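Long-range contacts in ABC-type branched-chain amino acid transport systems periplasmic component-like protein (Thermomonospora curvata, PDB 4N03), which binds palmitic acid and probably delivers fatty acids to an ABC transporter as its substrate-binding component: residues A[57-61]-A[75-79]; A[171-177]-A[200-206]. All coordinates share one frame; numbering follows the deposited sequence. Where two conformers were deposited one is given.

Overall arrangement
Interaction 1 (57-61 with 75-79) closes along the chain before interaction 2 (171-177 with 200-206) opens. Their centres lie about 35 Å apart on opposite sides of the chain's centre, and their nearest atoms stay about 19 Å apart, so they do not touch. Each belongs to a beta-alpha-beta unit: interaction 1 packs helix 47-66 on strand 74-81, at the edge of the four-stranded parallel sheet, whereas interaction 2 pairs strand 170-176 with strand 198-204, at the edge of the seven-stranded mixed sheet. These separate sheets are consistent with the two lobes of a periplasmic binding protein. Interaction 2 lies nearer the ligand: palmitic acid is about 6 Å from the F176 side chain, but about 14 Å from that of V79.

Interaction 1: residues A[57-61]-A[75-79]; sequences QQLYY and IEAVV
Y61 lays one face of its ring against I75, whose CG2 methyl sits 4.0 Å from the ring centroid in a CH-pi contact, offset toward the rim. The side chains cross at about a right angle. With CG anti to the carbonyl carbon (chi1 -58°), Y61 swings its ring back along the helix, where Y61 OH donates to Q57 OE1 at 2.7 Å from above the carbonyl plane. A tyrosine suits this buried place because its flat face takes a branched aliphatic neighbour while its polar end is satisfied. Replacing Y61 by an alanine would probably open a gap beside I75 CG2 and leave Q57 OE1 without this donor.

Q58 works at the more open side of the contact. In one of its two conformers the chain bends at chi2, bringing the amide to the small A77, with NE2 3.3 Å from A77 CB. In this conformer Q58 NE2 also makes a weak but straight hydrogen bond to A77 O (3.4 Å, 171°), while OE1 accepts from a water that takes the N-H of A77. The amide thus reaches the carbonyl weakly and the N-H through the water. Helix 309-330 also touches Y61, at A318 and V321. Segment 57-61 runs nearly antiparallel to segment 75-79 (165°), as expected for the helix and second strand of a beta-alpha-beta crossover in a Rossmann-like lobe.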
ATOM      1  N   GLN A  57      -9.706  -1.316   9.164  1.00 11.68           N
ATOM      2  CA  GLN A  57     -10.956  -1.002   8.460  1.00 12.37           C
ATOM      3  C   GLN A  57     -12.151  -1.352   9.371  1.00 12.52           C
ATOM      4  O   GLN A  57     -13.068  -0.547   9.466  1.00 13.86           O
ATOM      5  CB  GLN A  57     -11.064  -1.776   7.145  1.00 12.41           C
ATOM      6  CG  GLN A  57     -10.085  -1.303   6.070  1.00 12.14           C
ATOM      7  CD  GLN A  57     -10.715  -1.041   4.741  1.00 11.19           C
ATOM      8  OE1 GLN A  57     -11.831  -1.437   4.448  1.00 11.46           O
ATOM      9  NE2 GLN A  57      -9.950  -0.378   3.867  1.00 12.34           N
ATOM     10  N   GLN A  58     -12.136  -2.529   9.973  1.00 13.38           N
ATOM     11  CA  GLN A  58     -13.254  -2.926  10.840  0.60 15.02           C
ATOM     12  C   GLN A  58     -13.377  -1.923  12.046  1.00 14.24           C
ATOM     13  O   GLN A  58     -14.504  -1.582  12.458  1.00 15.44           O
ATOM     14  CB  GLN A  58     -13.190  -4.433  11.263  0.60 18.13           C
ATOM     15  CG  GLN A  58     -13.177  -5.554  10.172  0.60 18.20           C
ATOM     16  CD  GLN A  58     -14.501  -5.902   9.415  0.60 18.65           C
ATOM     17  OE1 GLN A  58     -15.602  -5.569   9.836  0.60 25.58           O
ATOM     18  NE2 GLN A  58     -14.371  -6.601   8.276  0.60 21.50           N
ATOM     19  N   LEU A  59     -12.276  -1.452  12.578  1.00 13.83           N
ATOM     20  CA  LEU A  59     -12.308  -0.459  13.631  1.00 15.35           C
ATOM     21  C   LEU A  59     -13.019   0.804  13.178  1.00 14.51           C
ATOM     22  O   LEU A  59     -13.928   1.313  13.881  1.00 15.59           O
ATOM     23  CB  LEU A  59     -10.880  -0.117  14.062  1.00 15.48           C
ATOM     24  CG  LEU A  59     -10.783   0.972  15.142  1.00 16.06           C
ATOM     25  CD1 LEU A  59     -11.410   0.643  16.463  1.00 18.87           C
ATOM     26  CD2 LEU A  59      -9.326   1.364  15.327  1.00 17.54           C
ATOM     27  N   TYR A  60     -12.646   1.302  12.009  1.00 13.95           N
ATOM     28  CA  TYR A  60     -13.282   2.493  11.465  1.00 14.31           C
ATOM     29  C   TYR A  60     -14.813   2.260  11.293  1.00 14.70           C
ATOM     30  O   TYR A  60     -15.632   3.088  11.685  1.00 15.51           O
ATOM     31  CB  TYR A  60     -12.628   2.874  10.104  1.00 13.26           C
ATOM     32  CG  TYR A  60     -12.882   4.314   9.709  1.00 13.95           C
ATOM     33  CD1 TYR A  60     -14.115   4.722   9.184  1.00 15.15           C
ATOM     34  CD2 TYR A  60     -11.910   5.281   9.872  1.00 15.13           C
ATOM     35  CE1 TYR A  60     -14.339   6.066   8.871  1.00 14.55           C
ATOM     36  CE2 TYR A  60     -12.125   6.597   9.589  1.00 17.02           C
ATOM     37  CZ  TYR A  60     -13.340   6.989   9.056  1.00 17.00           C
ATOM     38  OH  TYR A  60     -13.544   8.312   8.793  1.00 20.05           O
ATOM     39  N   TYR A  61     -15.189   1.149  10.664  1.00 13.18           N
ATOM     40  CA  TYR A  61     -16.596   0.901  10.379  1.00 14.18           C
ATOM     41  C   TYR A  61     -17.370   0.734  11.692  1.00 15.28           C
ATOM     42  O   TYR A  61     -18.504   1.187  11.771  1.00 17.07           O
ATOM     43  CB  TYR A  61     -16.809  -0.315   9.480  1.00 13.37           C
ATOM     44  CG  TYR A  61     -16.097  -0.218   8.145  1.00 12.68           C
ATOM     45  CD1 TYR A  61     -16.021   0.984   7.453  1.00 11.80           C
ATOM     46  CD2 TYR A  61     -15.446  -1.296   7.611  1.00 12.39           C
ATOM     47  CE1 TYR A  61     -15.342   1.092   6.262  1.00 11.63           C
ATOM     48  CE2 TYR A  61     -14.762  -1.190   6.385  1.00 12.15           C
ATOM     49  CZ  TYR A  61     -14.696   0.013   5.733  1.00 10.86           C
ATOM     50  OH  TYR A  61     -13.996   0.194   4.565  1.00 11.92           O
ATOM     51  N   ILE A  75     -22.729  -0.394   8.268  1.00 16.23           N
ATOM     52  CA  ILE A  75     -21.709  -0.906   7.346  1.00 15.19           C
ATOM     53  C   ILE A  75     -21.310  -2.309   7.794  1.00 16.88           C
ATOM     54  O   ILE A  75     -20.979  -2.516   8.972  1.00 18.89           O
ATOM     55  CB  ILE A  75     -20.482   0.022   7.322  1.00 17.60           C
ATOM     56  CG1 ILE A  75     -20.869   1.383   6.745  1.00 18.24           C
ATOM     57  CG2 ILE A  75     -19.358  -0.613   6.506  1.00 16.75           C
ATOM     58  CD1 ILE A  75     -19.772   2.416   6.780  1.00 20.55           C
ATOM     59  N   GLU A  76     -21.373  -3.277   6.884  1.00 16.52           N
ATOM     60  CA  GLU A  76     -20.958  -4.665   7.094  0.60 17.67           C
ATOM     61  C   GLU A  76     -19.865  -4.988   6.082  1.00 17.68           C
ATOM     62  O   GLU A  76     -20.141  -5.004   4.877  1.00 19.74           O
ATOM     63  CB  GLU A  76     -22.135  -5.619   6.808  0.60 20.75           C
ATOM     64  CG  GLU A  76     -21.834  -7.123   6.838  0.60 23.02           C
ATOM     65  CD  GLU A  76     -22.985  -7.982   6.320  0.60 30.26           C
ATOM     66  OE1 GLU A  76     -24.156  -7.661   6.615  0.60 42.53           O
ATOM     67  OE2 GLU A  76     -22.727  -8.991   5.629  0.60 36.84           O
ATOM     68  N   ALA A  77     -18.685  -5.286   6.562  1.00 15.45           N
ATOM     69  CA  ALA A  77     -17.568  -5.642   5.703  1.00 15.27           C
ATOM     70  C   ALA A  77     -17.355  -7.136   5.706  1.00 14.76           C
ATOM     71  O   ALA A  77     -17.189  -7.723   6.799  1.00 20.56           O
ATOM     72  CB  ALA A  77     -16.301  -4.969   6.172  1.00 18.92           C
ATOM     73  N   VAL A  78     -17.474  -7.756   4.547  1.00 13.25           N
ATOM     74  CA  VAL A  78     -17.201  -9.167   4.391  0.60 12.71           C
ATOM     75  C   VAL A  78     -15.779  -9.352   3.912  1.00 13.78           C
ATOM     76  O   VAL A  78     -15.296  -8.598   3.080  1.00 16.78           O
ATOM     77  CB  VAL A  78     -18.189  -9.889   3.467  0.60 16.74           C
ATOM     78  CG1 VAL A  78     -19.603  -9.677   3.959  0.60 18.61           C
ATOM     79  CG2 VAL A  78     -18.087  -9.443   2.035  0.60 17.23           C
ATOM     80  N   VAL A  79     -15.109 -10.311   4.538  1.00 14.29           N
ATOM     81  CA  VAL A  79     -13.678 -10.473   4.385  1.00 13.92           C
ATOM     82  C   VAL A  79     -13.358 -11.794   3.754  1.00 15.46           C
ATOM     83  O   VAL A  79     -13.784 -12.829   4.261  1.00 19.04           O
ATOM     84  CB  VAL A  79     -12.918 -10.350   5.730  1.00 15.96           C
ATOM     85  CG1 VAL A  79     -11.438 -10.591   5.556  1.00 16.66           C
ATOM     86  CG2 VAL A  79     -13.178  -9.010   6.356  1.00 15.48           C
TER
HETATM   87  O   HOH W   1     -18.213  -5.505   9.235  1.00 27.54           O

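Interaction 2: residues A[171-177]-A[200-206]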
ATOM      1  N   LEU A 171      23.246  -0.232  -8.606  1.00  9.92           N
ATOM      2  CA  LEU A 171      22.139  -0.638  -7.768  1.00 10.69           C
ATOM      3  C   LEU A 171      21.759  -2.046  -8.111  1.00 11.50           C
ATOM      4  O   LEU A 171      21.586  -2.353  -9.278  1.00 13.85           O
ATOM      5  CB  LEU A 171      20.924   0.282  -8.048  1.00 10.64           C
ATOM      6  CG  LEU A 171      21.164   1.790  -8.028  1.00 12.42           C
ATOM      7  CD1 LEU A 171      19.868   2.498  -8.386  1.00 12.51           C
ATOM      8  CD2 LEU A 171      21.647   2.224  -6.666  1.00 13.32           C
ATOM      9  N   GLY A 172      21.576  -2.899  -7.101  1.00 10.25           N
ATOM     10  CA  GLY A 172      21.008  -4.218  -7.307  1.00 10.30           C
ATOM     11  C   GLY A 172      19.610  -4.266  -6.811  1.00 10.24           C
ATOM     12  O   GLY A 172      19.415  -4.085  -5.601  1.00 14.35           O
ATOM     13  N   HIS A 173      18.640  -4.568  -7.669  1.00  9.47           N
ATOM     14  CA  HIS A 173      17.233  -4.539  -7.284  1.00  9.32           C
ATOM     15  C   HIS A 173      16.645  -5.920  -7.378  1.00  9.71           C
ATOM     16  O   HIS A 173      16.531  -6.518  -8.447  1.00 10.15           O
ATOM     17  CB  HIS A 173      16.495  -3.546  -8.183  1.00  9.55           C
ATOM     18  CG  HIS A 173      15.145  -3.161  -7.659  1.00  9.47           C
ATOM     19  ND1 HIS A 173      14.506  -2.039  -8.104  1.00 10.18           N
ATOM     20  CD2 HIS A 173      14.334  -3.753  -6.730  1.00  9.26           C
ATOM     21  CE1 HIS A 173      13.341  -1.956  -7.483  1.00  9.24           C
ATOM     22  NE2 HIS A 173      13.214  -2.978  -6.640  1.00  9.56           N
ATOM     23  N   VAL A 174      16.311  -6.476  -6.214  1.00  9.50           N
ATOM     24  CA  VAL A 174      15.644  -7.746  -6.076  1.00  9.86           C
ATOM     25  C   VAL A 174      14.168  -7.467  -6.078  1.00  9.10           C
ATOM     26  O   VAL A 174      13.701  -6.675  -5.218  1.00  9.86           O
ATOM     27  CB  VAL A 174      16.059  -8.435  -4.750  1.00 10.18           C
ATOM     28  CG1 VAL A 174      15.289  -9.735  -4.548  1.00 12.08           C
ATOM     29  CG2 VAL A 174      17.560  -8.700  -4.693  1.00 11.26           C
ATOM     30  N   TYR A 175      13.372  -8.076  -6.965  1.00  9.87           N
ATOM     31  CA  TYR A 175      11.987  -7.630  -7.124  1.00  9.31           C
ATOM     32  C   TYR A 175      11.057  -8.767  -7.413  1.00  9.52           C
ATOM     33  O   TYR A 175      11.383  -9.656  -8.257  1.00  9.77           O
ATOM     34  CB  TYR A 175      11.937  -6.527  -8.248  1.00  9.72           C
ATOM     35  CG  TYR A 175      12.211  -7.050  -9.650  1.00  9.43           C
ATOM     36  CD1 TYR A 175      13.497  -7.228 -10.128  1.00 10.28           C
ATOM     37  CD2 TYR A 175      11.154  -7.426 -10.454  1.00  9.67           C
ATOM     38  CE1 TYR A 175      13.718  -7.776 -11.412  1.00 10.82           C
ATOM     39  CE2 TYR A 175      11.389  -7.959 -11.734  1.00 10.78           C
ATOM     40  CZ  TYR A 175      12.658  -8.144 -12.186  1.00 10.88           C
ATOM     41  OH  TYR A 175      12.861  -8.734 -13.445  1.00 12.05           O
ATOM     42  N   PHE A 176       9.844  -8.718  -6.866  1.00  9.67           N
ATOM     43  CA  PHE A 176       8.797  -9.621  -7.221  1.00  9.06           C
ATOM     44  C   PHE A 176       8.434  -9.367  -8.692  1.00  9.58           C
ATOM     45  O   PHE A 176       8.026  -8.290  -9.075  1.00 10.28           O
ATOM     46  CB  PHE A 176       7.547  -9.402  -6.371  1.00  9.60           C
ATOM     47  CG  PHE A 176       7.517  -9.997  -4.982  1.00  9.54           C
ATOM     48  CD1 PHE A 176       8.483 -10.807  -4.487  1.00  9.95           C
ATOM     49  CD2 PHE A 176       6.421  -9.736  -4.186  1.00 10.44           C
ATOM     50  CE1 PHE A 176       8.363 -11.362  -3.212  1.00 10.65           C
ATOM     51  CE2 PHE A 176       6.288 -10.260  -2.904  1.00 10.91           C
ATOM     52  CZ  PHE A 176       7.266 -11.051  -2.430  1.00 10.22           C
ATOM     53  N   GLU A 177       8.507 -10.407  -9.505  1.00 10.18           N
ATOM     54  CA  GLU A 177       8.160 -10.327 -10.908  0.60 10.60           C
ATOM     55  C   GLU A 177       6.732  -9.800 -11.081  1.00 11.10           C
ATOM     56  O   GLU A 177       5.810 -10.115 -10.304  1.00 10.73           O
ATOM     57  CB  GLU A 177       8.352 -11.720 -11.564  0.60 12.77           C
ATOM     58  CG  GLU A 177       7.460 -12.825 -11.006  0.60 13.14           C
ATOM     59  CD  GLU A 177       7.424 -14.139 -11.754  0.60 15.53           C
ATOM     60  OE1 GLU A 177       8.306 -14.446 -12.544  0.60 15.80           O
ATOM     61  OE2 GLU A 177       6.450 -14.887 -11.533  0.60 18.42           O
ATOM     62  N   PHE A 200      21.579  -3.767 -11.683  1.00 10.23           N
ATOM     63  CA  PHE A 200      21.623  -5.201 -11.765  1.00 10.39           C
ATOM     64  C   PHE A 200      20.277  -5.701 -11.250  1.00 10.01           C
ATOM     65  O   PHE A 200      19.858  -5.378 -10.107  1.00 11.76           O
ATOM     66  CB  PHE A 200      22.771  -5.754 -10.904  1.00 11.32           C
ATOM     67  CG  PHE A 200      22.784  -7.239 -10.760  1.00 12.44           C
ATOM     68  CD1 PHE A 200      22.809  -8.045 -11.835  1.00 14.91           C
ATOM     69  CD2 PHE A 200      22.758  -7.807  -9.501  1.00 14.88           C
ATOM     70  CE1 PHE A 200      22.800  -9.419 -11.710  1.00 16.98           C
ATOM     71  CE2 PHE A 200      22.798  -9.165  -9.344  1.00 17.49           C
ATOM     72  CZ  PHE A 200      22.815  -9.975 -10.465  1.00 17.77           C
ATOM     73  N   GLU A 201      19.570  -6.455 -12.061  1.00 11.05           N
ATOM     74  CA  GLU A 201      18.191  -6.850 -11.799  1.00 10.61           C
ATOM     75  C   GLU A 201      18.067  -8.316 -11.380  1.00 11.36           C
ATOM     76  O   GLU A 201      18.655  -9.189 -12.031  1.00 13.59           O
ATOM     77  CB  GLU A 201      17.387  -6.669 -13.106  1.00 12.42           C
ATOM     78  CG  GLU A 201      17.469  -5.284 -13.687  1.00 12.92           C
ATOM     79  CD  GLU A 201      16.608  -5.044 -14.924  1.00 12.16           C
ATOM     80  OE1 GLU A 201      15.702  -5.851 -15.182  1.00 13.94           O
ATOM     81  OE2 GLU A 201      16.921  -4.021 -15.575  1.00 15.67           O
ATOM     82  N   LEU A 202      17.311  -8.604 -10.319  1.00 11.01           N
ATOM     83  CA  LEU A 202      17.175  -9.959  -9.787  1.00 11.90           C
ATOM     84  C   LEU A 202      15.720 -10.254  -9.590  1.00 10.71           C
ATOM     85  O   LEU A 202      15.172  -9.956  -8.497  1.00 11.22           O
ATOM     86  CB  LEU A 202      17.965 -10.093  -8.475  1.00 14.42           C
ATOM     87  CG  LEU A 202      19.476 -10.204  -8.568  1.00 18.10           C
ATOM     88  CD1 LEU A 202      20.133 -10.274  -7.225  1.00 17.31           C
ATOM     89  CD2 LEU A 202      19.874 -11.517  -9.247  1.00 21.86           C
ATOM     90  N   PRO A 203      15.016 -10.850 -10.519  1.00 11.51           N
ATOM     91  CA  PRO A 203      13.622 -11.194 -10.319  1.00 11.16           C
ATOM     92  C   PRO A 203      13.447 -12.367  -9.353  1.00 11.62           C
ATOM     93  O   PRO A 203      14.229 -13.312  -9.371  1.00 13.01           O
ATOM     94  CB  PRO A 203      13.144 -11.619 -11.699  1.00 11.99           C
ATOM     95  CG  PRO A 203      14.381 -12.062 -12.380  1.00 14.84           C
ATOM     96  CD  PRO A 203      15.480 -11.182 -11.883  1.00 13.12           C
ATOM     97  N   ILE A 204      12.415 -12.291  -8.515  1.00 10.71           N
ATOM     98  CA  ILE A 204      12.062 -13.346  -7.565  1.00 10.84           C
ATOM     99  C   ILE A 204      10.548 -13.498  -7.613  1.00 11.31           C
ATOM    100  O   ILE A 204       9.808 -12.714  -8.163  1.00 11.85           O
ATOM    101  CB  ILE A 204      12.592 -13.125  -6.150  1.00 12.07           C
ATOM    102  CG1 ILE A 204      12.073 -11.826  -5.574  1.00 10.65           C
ATOM    103  CG2 ILE A 204      14.108 -13.156  -6.096  1.00 12.80           C
ATOM    104  CD1 ILE A 204      12.067 -11.756  -4.070  1.00 11.74           C
ATOM    105  N   LYS A 205      10.099 -14.548  -6.976  1.00 12.51           N
ATOM    106  CA  LYS A 205       8.671 -14.802  -6.762  1.00 12.95           C
ATOM    107  C   LYS A 205       8.349 -14.750  -5.259  1.00 12.12           C
ATOM    108  O   LYS A 205       9.225 -14.940  -4.444  1.00 12.27           O
ATOM    109  CB  LYS A 205       8.318 -16.181  -7.326  1.00 14.66           C
ATOM    110  CG  LYS A 205       8.460 -16.265  -8.861  1.00 16.83           C
ATOM    111  CD  LYS A 205       8.117 -17.658  -9.441  1.00 19.85           C
ATOM    112  CE  LYS A 205       8.167 -17.758 -10.999  1.00 24.71           C
ATOM    113  NZ  LYS A 205       9.321 -17.177 -11.797  1.00 27.33           N
ATOM    114  N   PRO A 206       7.070 -14.552  -4.915  1.00 12.32           N
ATOM    115  CA  PRO A 206       6.700 -14.482  -3.506  1.00 12.95           C
ATOM    116  C   PRO A 206       6.952 -15.765  -2.734  1.00 14.47           C
ATOM    117  O   PRO A 206       7.145 -15.721  -1.527  1.00 15.60           O
ATOM    118  CB  PRO A 206       5.219 -14.128  -3.575  1.00 15.76           C
ATOM    119  CG  PRO A 206       5.040 -13.470  -4.883  1.00 15.90           C
ATOM    120  CD  PRO A 206       5.947 -14.195  -5.785  1.00 13.30           C
TER
HETATM  121  O   HOH W   2      15.022  -8.465 -14.835  1.00 15.54           O
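Y175 holds CG between its backbone N and carbonyl carbon (chi1 69°), which turns the ring across to P203; F176 has CG anti to the carbonyl carbon (chi1 -80°), sending its ring toward I204 and P206. P203 CA lies 3.8 Å from the Y175 ring centroid, over the face but offset toward the rim, whereas P206 CG sits over the centre of the F176 ring at 3.9 Å. Proline suits such CH-pi contacts because its compact, rigid ring presents C-H groups to an aromatic face. I204 meets F176 at its edge, CD1 to CD1 3.7 Å, and also touches V174.

On the other face from F176, a water joins Y175 OH to E201 OE1, while E201 OE2 pairs with K189. In one of the two E177 conformers, K205 NZ forms a 3.0 Å salt bridge with E177 OE1, approaching from above the carboxylate plane. Six backbone hydrogen bonds lock the register. P203, without an N-H, is tolerated because F200, L202 and I204 donate the bonds to segment 171-177. This is regular parallel strand pairing in a right-handed beta-alpha-beta unit of a Rossmann-like lobe, with the F176 side chain about 6 Å from bound palmitic acid.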